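PDB 4IC4: oxysterol-binding protein homolog 3 from Saccharomyces cerevisiae, which carries sterols and phospholipids in a hydrophobic pocket of its OSBP-related domain, moving them between membranes, and binds phosphatidylinositol 4-phosphate. Local coordinates for residues T127-R132 and D320-P325; D229-L234 and V250-P255; K175-N180 and K206-G211; H157-C162 and F189-E194. All blocks are in the same frame, centred on the assembly; numbering follows the deposited sequence.

Contact 1 (T127-R132 and D320-P325)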
# COMPACT_ATOMS: atom_id res chain seq x y z
N THR A 127 -0.43 -10.58 9.47
CA THR A 127 0.19 -9.31 9.82
C THR A 127 1.38 -9.04 8.92
O THR A 127 1.85 -9.92 8.19
CB THR A 127 0.69 -9.32 11.28
OG1 THR A 127 1.58 -10.43 11.47
CG2 THR A 127 -0.47 -9.43 12.25
N PHE A 128 1.86 -7.81 8.96
CA PHE A 128 3.06 -7.46 8.22
C PHE A 128 3.72 -6.31 8.93
O PHE A 128 3.15 -5.23 9.07
CB PHE A 128 2.78 -7.07 6.77
CG PHE A 128 4.02 -6.63 6.03
CD1 PHE A 128 5.07 -7.52 5.82
CD2 PHE A 128 4.15 -5.32 5.59
CE1 PHE A 128 6.24 -7.11 5.17
CE2 PHE A 128 5.31 -4.89 4.94
CZ PHE A 128 6.36 -5.79 4.73
N GLU A 129 4.94 -6.54 9.40
CA GLU A 129 5.69 -5.50 10.07
C GLU A 129 6.75 -5.01 9.09
O GLU A 129 7.17 -5.75 8.20
CB GLU A 129 6.39 -6.02 11.32
CG GLU A 129 7.51 -7.03 11.03
CD GLU A 129 8.49 -7.17 12.19
OE1 GLU A 129 9.70 -6.97 11.96
OE2 GLU A 129 8.06 -7.49 13.32
N LEU A 130 7.17 -3.77 9.25
CA LEU A 130 8.20 -3.20 8.41
C LEU A 130 8.98 -2.17 9.19
O LEU A 130 8.49 -1.08 9.49
CB LEU A 130 7.61 -2.56 7.15
CG LEU A 130 8.65 -1.94 6.21
CD1 LEU A 130 9.60 -3.01 5.69
CD2 LEU A 130 7.95 -1.24 5.06
N ILE A 131 10.21 -2.54 9.55
CA ILE A 131 11.09 -1.66 10.29
C ILE A 131 12.14 -1.14 9.32
O ILE A 131 12.90 -1.92 8.73
CB ILE A 131 11.82 -2.41 11.43
CG1 ILE A 131 10.80 -2.91 12.45
CG2 ILE A 131 12.84 -1.49 12.08
CD1 ILE A 131 11.39 -3.81 13.52
N ARG A 132 12.17 0.18 9.13
CA ARG A 132 13.15 0.78 8.23
C ARG A 132 13.96 1.82 9.01
O ARG A 132 13.65 3.01 8.99
CB ARG A 132 12.47 1.43 7.03
CG ARG A 132 11.83 0.44 6.06
CD ARG A 132 12.87 -0.45 5.39
NE ARG A 132 13.86 0.33 4.64
CZ ARG A 132 14.11 0.18 3.34
NH1 ARG A 132 13.45 -0.72 2.62
NH2 ARG A 132 15.02 0.95 2.75
N ASP A 320 3.23 -13.20 10.10
CA ASP A 320 3.77 -12.25 9.14
C ASP A 320 3.70 -12.73 7.69
O ASP A 320 3.92 -13.92 7.41
CB ASP A 320 5.22 -11.91 9.50
CG ASP A 320 5.72 -10.65 8.80
OD1 ASP A 320 5.45 -9.54 9.30
OD2 ASP A 320 6.39 -10.77 7.76
N SER A 321 3.41 -11.82 6.77
CA SER A 321 3.33 -12.17 5.35
C SER A 321 4.61 -12.82 4.83
O SER A 321 4.56 -13.61 3.89
CB SER A 321 3.03 -10.92 4.50
OG SER A 321 1.76 -10.37 4.80
N ARG A 322 5.75 -12.49 5.43
CA ARG A 322 7.02 -13.07 5.00
C ARG A 322 7.08 -14.57 5.27
O ARG A 322 7.94 -15.26 4.74
CB ARG A 322 8.19 -12.41 5.72
CG ARG A 322 8.37 -10.93 5.45
CD ARG A 322 9.58 -10.42 6.20
NE ARG A 322 9.76 -8.98 6.07
CZ ARG A 322 9.07 -8.06 6.74
NH1 ARG A 322 8.13 -8.43 7.60
NH2 ARG A 322 9.33 -6.77 6.55
N LEU A 323 6.16 -15.07 6.10
CA LEU A 323 6.16 -16.48 6.44
C LEU A 323 5.15 -17.29 5.63
O LEU A 323 5.03 -18.51 5.81
CB LEU A 323 5.91 -16.65 7.94
CG LEU A 323 6.93 -15.94 8.84
CD1 LEU A 323 6.61 -16.19 10.31
CD2 LEU A 323 8.34 -16.42 8.50
N ARG A 324 4.41 -16.63 4.73
CA ARG A 324 3.44 -17.35 3.91
C ARG A 324 4.14 -18.23 2.89
O ARG A 324 4.96 -17.77 2.10
CB ARG A 324 2.49 -16.38 3.21
CG ARG A 324 1.38 -15.92 4.13
CD ARG A 324 0.28 -15.16 3.42
NE ARG A 324 -0.34 -15.91 2.33
CZ ARG A 324 -1.51 -15.57 1.80
NH1 ARG A 324 -2.17 -14.52 2.28
NH2 ARG A 324 -2.01 -16.25 0.78
N PRO A 325 3.81 -19.53 2.89
CA PRO A 325 4.42 -20.48 1.97
C PRO A 325 4.05 -20.33 0.50
O PRO A 325 4.88 -20.61 -0.38
CB PRO A 325 4.00 -21.84 2.53
CG PRO A 325 2.68 -21.55 3.13
CD PRO A 325 2.90 -20.22 3.82
O HOH W 1 4.08 -9.47 11.64
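The guanidinium of Arg322 reaches the backbone of the strand end-on: NH1 and NH2 both donate to Glu129 O, 2.9 Å from each, and the oxygen lies close to the guanidinium plane. The double grip fixes the rotation of that plane, and one of its faces receives the Phe128 ring, whose CE1 stands 3.1 Å above it, offset toward the rim, with the two planes 25° apart. Phe128 can meet the group because its CG is anti to the backbone N (chi1 177°). Glu129 is also held by its N-H, which gives a fairly straight bond of 3.0 Å to Asp320 OD1. Ser321 N donates to Thr127 O at 2.8 Å, nearly along the C=O axis.

Asp320 OD2 positions the arginine. It accepts from Arg322 N (3.0 Å), making an Asx turn, and forms a salt bridge with Arg322 NH1 (2.9 Å), so one carboxylate both shapes the loop and helps to aim the extended side chain. A water joins Thr127 OG1, which also bonds to Thr319, to Asp320 OD1. The Glu129 carboxylate shares a hydrogen bond with Tyr381 and a salt bridge with Arg385, while Ser321 OG hydrogen-bonds to Glu126 and Ser70. The salt bridges of Arg322 and Glu129 probably offset the cost of burying these charges.

A 3-10 turn, 321-323, thus docks on strand 127-132; helix 71-76 packs against Phe128, and strand 137-145 pairs with the strand.

Contact 2 (D229-L234 and V250-P255)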
# COMPACT_ATOMS: atom_id res chain seq x y z
N ASP A 229 -5.21 24.74 6.48
CA ASP A 229 -4.63 24.63 5.14
C ASP A 229 -5.29 23.50 4.36
O ASP A 229 -5.70 22.49 4.92
CB ASP A 229 -3.13 24.37 5.23
CG ASP A 229 -2.39 25.47 5.96
OD1 ASP A 229 -1.97 26.45 5.30
OD2 ASP A 229 -2.23 25.36 7.19
N LYS A 230 -5.38 23.68 3.04
CA LYS A 230 -5.95 22.66 2.18
C LYS A 230 -5.14 22.58 0.90
O LYS A 230 -4.65 23.58 0.40
CB LYS A 230 -7.41 22.98 1.84
CG LYS A 230 -7.60 24.29 1.09
CD LYS A 230 -9.03 24.43 0.59
CE LYS A 230 -9.35 23.38 -0.47
NZ LYS A 230 -8.43 23.48 -1.63
N SER A 231 -4.99 21.36 0.39
CA SER A 231 -4.25 21.14 -0.84
C SER A 231 -5.20 20.43 -1.80
O SER A 231 -5.83 19.44 -1.44
CB SER A 231 -3.01 20.29 -0.59
OG SER A 231 -2.26 20.12 -1.78
N HIS A 232 -5.29 20.95 -3.02
CA HIS A 232 -6.17 20.38 -4.03
C HIS A 232 -5.34 19.80 -5.17
O HIS A 232 -4.66 20.53 -5.89
CB HIS A 232 -7.11 21.47 -4.55
CG HIS A 232 -8.13 20.98 -5.52
ND1 HIS A 232 -7.86 20.83 -6.87
CD2 HIS A 232 -9.42 20.61 -5.35
CE1 HIS A 232 -8.94 20.39 -7.48
NE2 HIS A 232 -9.90 20.25 -6.59
N ILE A 233 -5.39 18.48 -5.31
CA ILE A 233 -4.63 17.79 -6.35
C ILE A 233 -5.55 17.38 -7.49
O ILE A 233 -6.52 16.65 -7.28
CB ILE A 233 -3.94 16.51 -5.81
CG1 ILE A 233 -2.97 16.87 -4.68
CG2 ILE A 233 -3.19 15.81 -6.92
CD1 ILE A 233 -3.64 17.14 -3.35
N LEU A 234 -5.25 17.85 -8.70
CA LEU A 234 -6.05 17.51 -9.86
C LEU A 234 -5.20 16.80 -10.91
O LEU A 234 -4.15 17.30 -11.31
CB LEU A 234 -6.68 18.77 -10.47
CG LEU A 234 -5.76 19.91 -10.91
CD1 LEU A 234 -6.54 20.91 -11.75
CD2 LEU A 234 -5.16 20.60 -9.69
N VAL A 250 -1.13 20.83 -8.27
CA VAL A 250 -1.49 20.93 -6.86
C VAL A 250 -1.67 22.40 -6.50
O VAL A 250 -0.78 23.21 -6.75
CB VAL A 250 -0.41 20.33 -5.95
CG1 VAL A 250 -0.87 20.36 -4.50
CG2 VAL A 250 -0.09 18.91 -6.38
N SER A 251 -2.81 22.72 -5.91
CA SER A 251 -3.09 24.09 -5.49
C SER A 251 -3.13 24.12 -3.97
O SER A 251 -3.99 23.49 -3.35
CB SER A 251 -4.43 24.56 -6.06
OG SER A 251 -4.42 24.52 -7.48
N ILE A 252 -2.19 24.84 -3.37
CA ILE A 252 -2.11 24.96 -1.92
C ILE A 252 -2.83 26.22 -1.47
O ILE A 252 -2.48 27.32 -1.87
CB ILE A 252 -0.64 25.03 -1.45
CG1 ILE A 252 0.11 23.78 -1.90
CG2 ILE A 252 -0.59 25.18 0.06
CD1 ILE A 252 -0.42 22.49 -1.31
N ILE A 253 -3.84 26.04 -0.61
CA ILE A 253 -4.61 27.17 -0.12
C ILE A 253 -4.54 27.30 1.40
O ILE A 253 -5.22 26.57 2.12
CB ILE A 253 -6.10 27.03 -0.53
CG1 ILE A 253 -6.20 26.88 -2.05
CG2 ILE A 253 -6.88 28.25 -0.07
CD1 ILE A 253 -5.69 28.08 -2.83
N PRO A 254 -3.72 28.24 1.90
CA PRO A 254 -3.59 28.44 3.34
C PRO A 254 -4.82 29.17 3.88
O PRO A 254 -5.48 29.90 3.14
CB PRO A 254 -2.32 29.28 3.45
CG PRO A 254 -2.39 30.12 2.21
CD PRO A 254 -2.80 29.12 1.15
N PRO A 255 -5.14 28.98 5.16
CA PRO A 255 -6.30 29.66 5.73
C PRO A 255 -6.05 31.16 5.89
O PRO A 255 -4.90 31.59 5.97
CB PRO A 255 -6.49 28.96 7.07
CG PRO A 255 -5.08 28.66 7.47
CD PRO A 255 -4.47 28.15 6.18
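The His232 imidazole has Leu234 CD2 of its own strand at its edge, in the ring plane, and its NE2 makes a weak hydrogen bond to Glu220 of strand 214-225. At the other end of the pair the Asp229 carboxylate points OD1 at two prolines, 3.1 Å from Pro255 CD and 3.2 Å from Pro254 CA. Its OD2 forms a salt bridge with Arg260. Proline suits the spot, for the strand has ended there and pairing by N-H is no longer needed.

Between these ends the backbones pair in antiparallel fashion, and the axes of the short segments 230-234 and 250-253 approach to 4.6 Å. Lys230 and Ile253 exchange two bonds, of which Ile253 N to Lys230 O is nearly straight (172°). His232 and Ser251 do the same at 2.9 Å each way.

On the face of Ser231, Ile233, Val250 and Ile252, Ile252 CD1 presses tightly on Ser231 CB at 3.5 Å, and Ser231 OG, anti to the backbone N, sits between that methyl and Val250 CG1 while it bonds to Ser99. Ile233 CG1 lies alongside Val250 CG2 at 3.9 Å, and helix 94-104 covers this side. On the other face the Lys230 chain, bent at chi3 and chi4, runs beside Ile253, its amine making a long, weak ion pair with Glu222.

Two neighbouring strands joined in this way form a beta hairpin, here part of the antiparallel barrel of the OSBP-related domain.

Contact 3 (K175-N180 and K206-G211)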
# COMPACT_ATOMS: atom_id res chain seq x y z
N LYS A 175 -15.65 -0.86 -19.48
CA LYS A 175 -14.43 -1.08 -20.25
C LYS A 175 -13.21 -0.94 -19.35
O LYS A 175 -12.15 -1.49 -19.63
CB LYS A 175 -14.35 -0.08 -21.41
CG LYS A 175 -13.22 -0.34 -22.38
CD LYS A 175 -13.22 0.67 -23.52
CE LYS A 175 -12.14 0.36 -24.54
NZ LYS A 175 -10.77 0.35 -23.94
N SER A 176 -13.38 -0.19 -18.27
CA SER A 176 -12.30 0.03 -17.32
C SER A 176 -12.79 -0.25 -15.91
O SER A 176 -14.00 -0.22 -15.65
CB SER A 176 -11.81 1.48 -17.41
OG SER A 176 -11.33 1.77 -18.71
N ILE A 177 -11.87 -0.53 -15.00
CA ILE A 177 -12.24 -0.81 -13.62
C ILE A 177 -11.74 0.29 -12.69
O ILE A 177 -10.59 0.71 -12.78
CB ILE A 177 -11.65 -2.15 -13.13
CG1 ILE A 177 -12.20 -3.30 -13.97
CG2 ILE A 177 -12.02 -2.37 -11.66
CD1 ILE A 177 -11.66 -4.65 -13.58
N GLU A 178 -12.63 0.75 -11.82
CA GLU A 178 -12.29 1.80 -10.87
C GLU A 178 -11.75 1.17 -9.60
O GLU A 178 -12.40 0.31 -9.00
CB GLU A 178 -13.53 2.63 -10.53
CG GLU A 178 -13.25 3.74 -9.54
CD GLU A 178 -14.50 4.48 -9.10
OE1 GLU A 178 -14.38 5.45 -8.33
OE2 GLU A 178 -15.61 4.09 -9.53
N LEU A 179 -10.56 1.60 -9.19
CA LEU A 179 -9.94 1.08 -7.98
C LEU A 179 -9.89 2.18 -6.93
O LEU A 179 -9.51 3.32 -7.22
CB LEU A 179 -8.52 0.60 -8.26
CG LEU A 179 -8.31 -0.53 -9.27
CD1 LEU A 179 -8.64 -0.05 -10.67
CD2 LEU A 179 -6.87 -1.01 -9.21
N ASN A 180 -10.30 1.84 -5.71
CA ASN A 180 -10.28 2.81 -4.62
C ASN A 180 -9.88 2.14 -3.32
O ASN A 180 -10.04 0.94 -3.14
CB ASN A 180 -11.66 3.44 -4.42
CG ASN A 180 -12.06 4.36 -5.56
OD1 ASN A 180 -12.56 3.90 -6.59
ND2 ASN A 180 -11.84 5.65 -5.39
N LYS A 206 -6.95 0.37 -17.22
CA LYS A 206 -7.40 0.36 -18.61
C LYS A 206 -6.79 -0.72 -19.49
O LYS A 206 -5.85 -1.41 -19.10
CB LYS A 206 -7.12 1.73 -19.24
CG LYS A 206 -7.93 2.87 -18.65
CD LYS A 206 -7.65 4.16 -19.39
CE LYS A 206 -8.55 5.29 -18.90
NZ LYS A 206 -8.32 6.54 -19.67
N ASN A 207 -7.35 -0.85 -20.70
CA ASN A 207 -6.91 -1.85 -21.68
C ASN A 207 -7.06 -3.28 -21.18
O ASN A 207 -6.14 -4.09 -21.30
CB ASN A 207 -5.45 -1.60 -22.10
CG ASN A 207 -5.29 -0.40 -23.01
OD1 ASN A 207 -4.21 -0.14 -23.53
ND2 ASN A 207 -6.38 0.34 -23.22
N LEU A 208 -8.23 -3.59 -20.64
CA LEU A 208 -8.50 -4.92 -20.13
C LEU A 208 -8.83 -5.87 -21.28
O LEU A 208 -8.57 -7.07 -21.20
CB LEU A 208 -9.68 -4.89 -19.15
CG LEU A 208 -9.50 -4.06 -17.88
CD1 LEU A 208 -10.79 -4.08 -17.07
CD2 LEU A 208 -8.34 -4.61 -17.05
N ILE A 209 -9.39 -5.32 -22.35
CA ILE A 209 -9.77 -6.10 -23.52
C ILE A 209 -8.56 -6.51 -24.35
O ILE A 209 -8.30 -7.70 -24.55
CB ILE A 209 -10.73 -5.30 -24.42
CG1 ILE A 209 -11.95 -4.87 -23.62
CG2 ILE A 209 -11.15 -6.15 -25.61
CD1 ILE A 209 -12.92 -4.00 -24.39
N ALA A 210 -7.82 -5.52 -24.84
CA ALA A 210 -6.64 -5.78 -25.66
C ALA A 210 -5.59 -4.70 -25.44
O ALA A 210 -5.88 -3.64 -24.88
CB ALA A 210 -7.03 -5.82 -27.14
N GLY A 211 -4.37 -4.99 -25.88
CA GLY A 211 -3.29 -4.03 -25.72
C GLY A 211 -2.60 -4.20 -24.38
O GLY A 211 -2.83 -5.17 -23.67
O HOH W 2 -10.34 -1.75 -22.27
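Leu208 leaves the loop after strand 203-206 with its CB directed at segment 175-180. CG, anti to the carbonyl carbon (chi1 -62°), comes to 4.1 Å from Lys175 O. Beyond it CD1 does most of the touching: it meets Ile177 CG1 at 3.5 Å, tighter than usual van der Waals contact, and Ile177 CD1 at 3.6 Å, so that the leucine crosses the isoleucine stem at about a right angle. The same methyl passes beside Lys175 O and Ser176 CA, lying along the backbone just ahead of the strand. Both residues are buried, and their branched, apolar ends suit a corner where polar atoms would need partners.

The corner belongs to the antiparallel barrel of the OSBP-related domain, where strand 177-189 pairs with strand 203-206 and Ile177 bonds through its backbone to Leu205. On its other flank Ile177 touches Phe172 and Gln170 of strand 160-172. Its side chain is about 9 Å from that of Met61, a residue seen to bind phosphatidylinositol 4-phosphate.

Toward solvent the contact turns polar. A water accepts from Lys175 NZ at 2.7 Å, donates to Lys175 O, and takes a weak bond from Leu208 N, bridging the two segments. Lys175 runs extended until it bends at chi4, its CG 4.2 Å from Ile209 CD1. Ser176 OG stands 3.6 Å from Lys206 CG, whose long chain carries its amine on to Glu216.

Contact 4 (H157-C162 and F189-E194)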
# COMPACT_ATOMS: atom_id res chain seq x y z
N HIS A 157 7.36 7.21 13.62
CA HIS A 157 8.67 7.82 13.46
C HIS A 157 8.79 8.69 14.71
O HIS A 157 7.79 8.95 15.38
CB HIS A 157 8.68 8.68 12.19
CG HIS A 157 9.99 9.35 11.90
ND1 HIS A 157 10.41 10.49 12.56
CD2 HIS A 157 10.95 9.06 10.99
CE1 HIS A 157 11.57 10.88 12.06
NE2 HIS A 157 11.92 10.03 11.11
N LEU A 158 10.00 9.13 15.04
CA LEU A 158 10.16 9.98 16.21
C LEU A 158 9.36 11.27 16.09
O LEU A 158 8.83 11.78 17.09
CB LEU A 158 11.64 10.34 16.40
CG LEU A 158 11.94 11.39 17.48
CD1 LEU A 158 11.65 10.80 18.85
CD2 LEU A 158 13.40 11.81 17.39
N ASP A 159 9.23 11.77 14.87
CA ASP A 159 8.54 13.05 14.65
C ASP A 159 7.14 13.02 14.04
O ASP A 159 6.53 14.07 13.86
CB ASP A 159 9.44 13.96 13.83
CG ASP A 159 10.84 14.08 14.40
OD1 ASP A 159 10.96 14.23 15.64
OD2 ASP A 159 11.82 14.00 13.63
N TRP A 160 6.64 11.84 13.71
CA TRP A 160 5.31 11.72 13.13
C TRP A 160 4.82 10.30 13.20
O TRP A 160 5.59 9.37 13.41
CB TRP A 160 5.31 12.17 11.65
CG TRP A 160 6.33 11.47 10.77
CD1 TRP A 160 7.55 11.96 10.41
CD2 TRP A 160 6.22 10.17 10.18
NE1 TRP A 160 8.21 11.04 9.62
CE2 TRP A 160 7.42 9.93 9.47
CE3 TRP A 160 5.23 9.17 10.19
CZ2 TRP A 160 7.66 8.74 8.77
CZ3 TRP A 160 5.47 7.98 9.49
CH2 TRP A 160 6.68 7.78 8.80
N GLU A 161 3.51 10.13 13.06
CA GLU A 161 2.92 8.81 13.06
C GLU A 161 1.73 8.86 12.13
O GLU A 161 1.18 9.93 11.87
CB GLU A 161 2.50 8.37 14.46
CG GLU A 161 1.47 9.25 15.13
CD GLU A 161 1.03 8.68 16.47
OE1 GLU A 161 1.90 8.36 17.30
OE2 GLU A 161 -0.20 8.56 16.68
N CYS A 162 1.33 7.70 11.61
CA CYS A 162 0.22 7.64 10.69
C CYS A 162 -0.62 6.40 10.94
O CYS A 162 -0.09 5.31 11.15
CB CYS A 162 0.75 7.63 9.25
SG CYS A 162 -0.50 7.93 7.99
N PHE A 189 1.75 15.01 13.29
CA PHE A 189 3.11 15.49 13.54
C PHE A 189 3.31 15.33 15.05
O PHE A 189 2.55 15.90 15.83
CB PHE A 189 3.23 16.97 13.18
CG PHE A 189 3.53 17.24 11.74
CD1 PHE A 189 3.42 16.24 10.78
CD2 PHE A 189 3.92 18.52 11.33
CE1 PHE A 189 3.69 16.50 9.44
CE2 PHE A 189 4.19 18.79 10.00
CZ PHE A 189 4.08 17.78 9.05
N LYS A 190 4.30 14.55 15.46
CA LYS A 190 4.56 14.36 16.88
C LYS A 190 5.38 15.52 17.42
O LYS A 190 5.66 15.60 18.62
CB LYS A 190 5.26 13.02 17.11
CG LYS A 190 4.34 11.83 16.86
CD LYS A 190 5.09 10.51 16.77
CE LYS A 190 5.72 10.11 18.08
NZ LYS A 190 6.42 8.81 17.95
N THR A 191 5.74 16.44 16.53
CA THR A 191 6.51 17.62 16.91
C THR A 191 5.57 18.72 17.39
O THR A 191 5.80 19.33 18.44
CB THR A 191 7.30 18.18 15.72
OG1 THR A 191 6.41 18.36 14.61
CG2 THR A 191 8.43 17.24 15.33
N THR A 192 4.51 18.95 16.63
CA THR A 192 3.55 20.02 16.93
C THR A 192 2.12 19.55 17.17
O THR A 192 1.28 20.31 17.66
CB THR A 192 3.49 21.01 15.78
OG1 THR A 192 3.01 20.33 14.62
CG2 THR A 192 4.87 21.58 15.49
N GLY A 193 1.83 18.31 16.78
CA GLY A 193 0.48 17.80 16.94
C GLY A 193 -0.40 18.12 15.75
O GLY A 193 -1.56 17.73 15.71
N GLU A 194 0.14 18.84 14.76
CA GLU A 194 -0.64 19.18 13.58
C GLU A 194 -1.08 17.89 12.89
O GLU A 194 -0.29 16.96 12.74
CB GLU A 194 0.16 20.05 12.60
CG GLU A 194 -0.65 20.48 11.37
CD GLU A 194 0.07 21.46 10.46
OE1 GLU A 194 -0.53 21.87 9.45
OE2 GLU A 194 1.23 21.83 10.75
O HOH W 3 4.28 7.07 17.84
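A tight turn and a short loop meet here at one rim of the antiparallel barrel: the turn through Leu158 and Asp159, between strands 150-157 and 160-172, and the loop after strand 177-189. A single non-hydrogen-bonded antiparallel pair, Trp160 with Phe189, lies where they join. Just past it, Lys190 N donates to Asp159 O at 2.8 Å, from well above the carbonyl plane.

Lys190 then stretches across the turn. Its CG passes Trp160 CA, the chain bends at chi3 (67°), and CD runs by Trp160 O, until NZ donates a hydrogen bond to His157 O, 2.9 Å away. A water, 2.8 Å from Lys190 NZ, donates to Glu161 OE1, linking the two charges without a direct salt bridge. A long, flexible lysine suits this exposed span. Beside it, Thr191 CG2 rests on Asp159 CB at 3.7 Å.

The turn is braced from within. His157 N bonds to Trp160 O, and Asp159 N gives His157 ND1 a nearly straight bond (174°) in the plane of the ring. His157 CB lies over the centre of the Trp160 indole, 3.2 Å above its plane. The indole NE1 bonds to Thr86 of helix 83-88, which covers this side.

The loop closes with Phe189 N to Glu194 O, its Gly193 adopting a positive phi. Thr192 OG1 accepts from Glu194 N, an ST turn. Both connections link neighbouring antiparallel strands at the rim of the OSBP-related domain's barrel.

Contact 1 is buried throughout; contact 2 is partly buried, and contacts 3 and 4 include exposed residues. All four reach the antiparallel barrel strands. Contact 1 alone fastens a strand to a distant loop, and it relies on paired charges that grip backbone atoms. Contact 2 is a regular strand pair, held mainly by backbone bonds and apolar packing on one face. Contacts 3 and 4 occupy opposite ends of strand 177-189, their centres about 38 Å apart. In both a water meets a lysine NZ, and in contact 4 that amine also bonds to a backbone carbonyl; contact 3 leans instead on a leucine methyl against an isoleucine side chain.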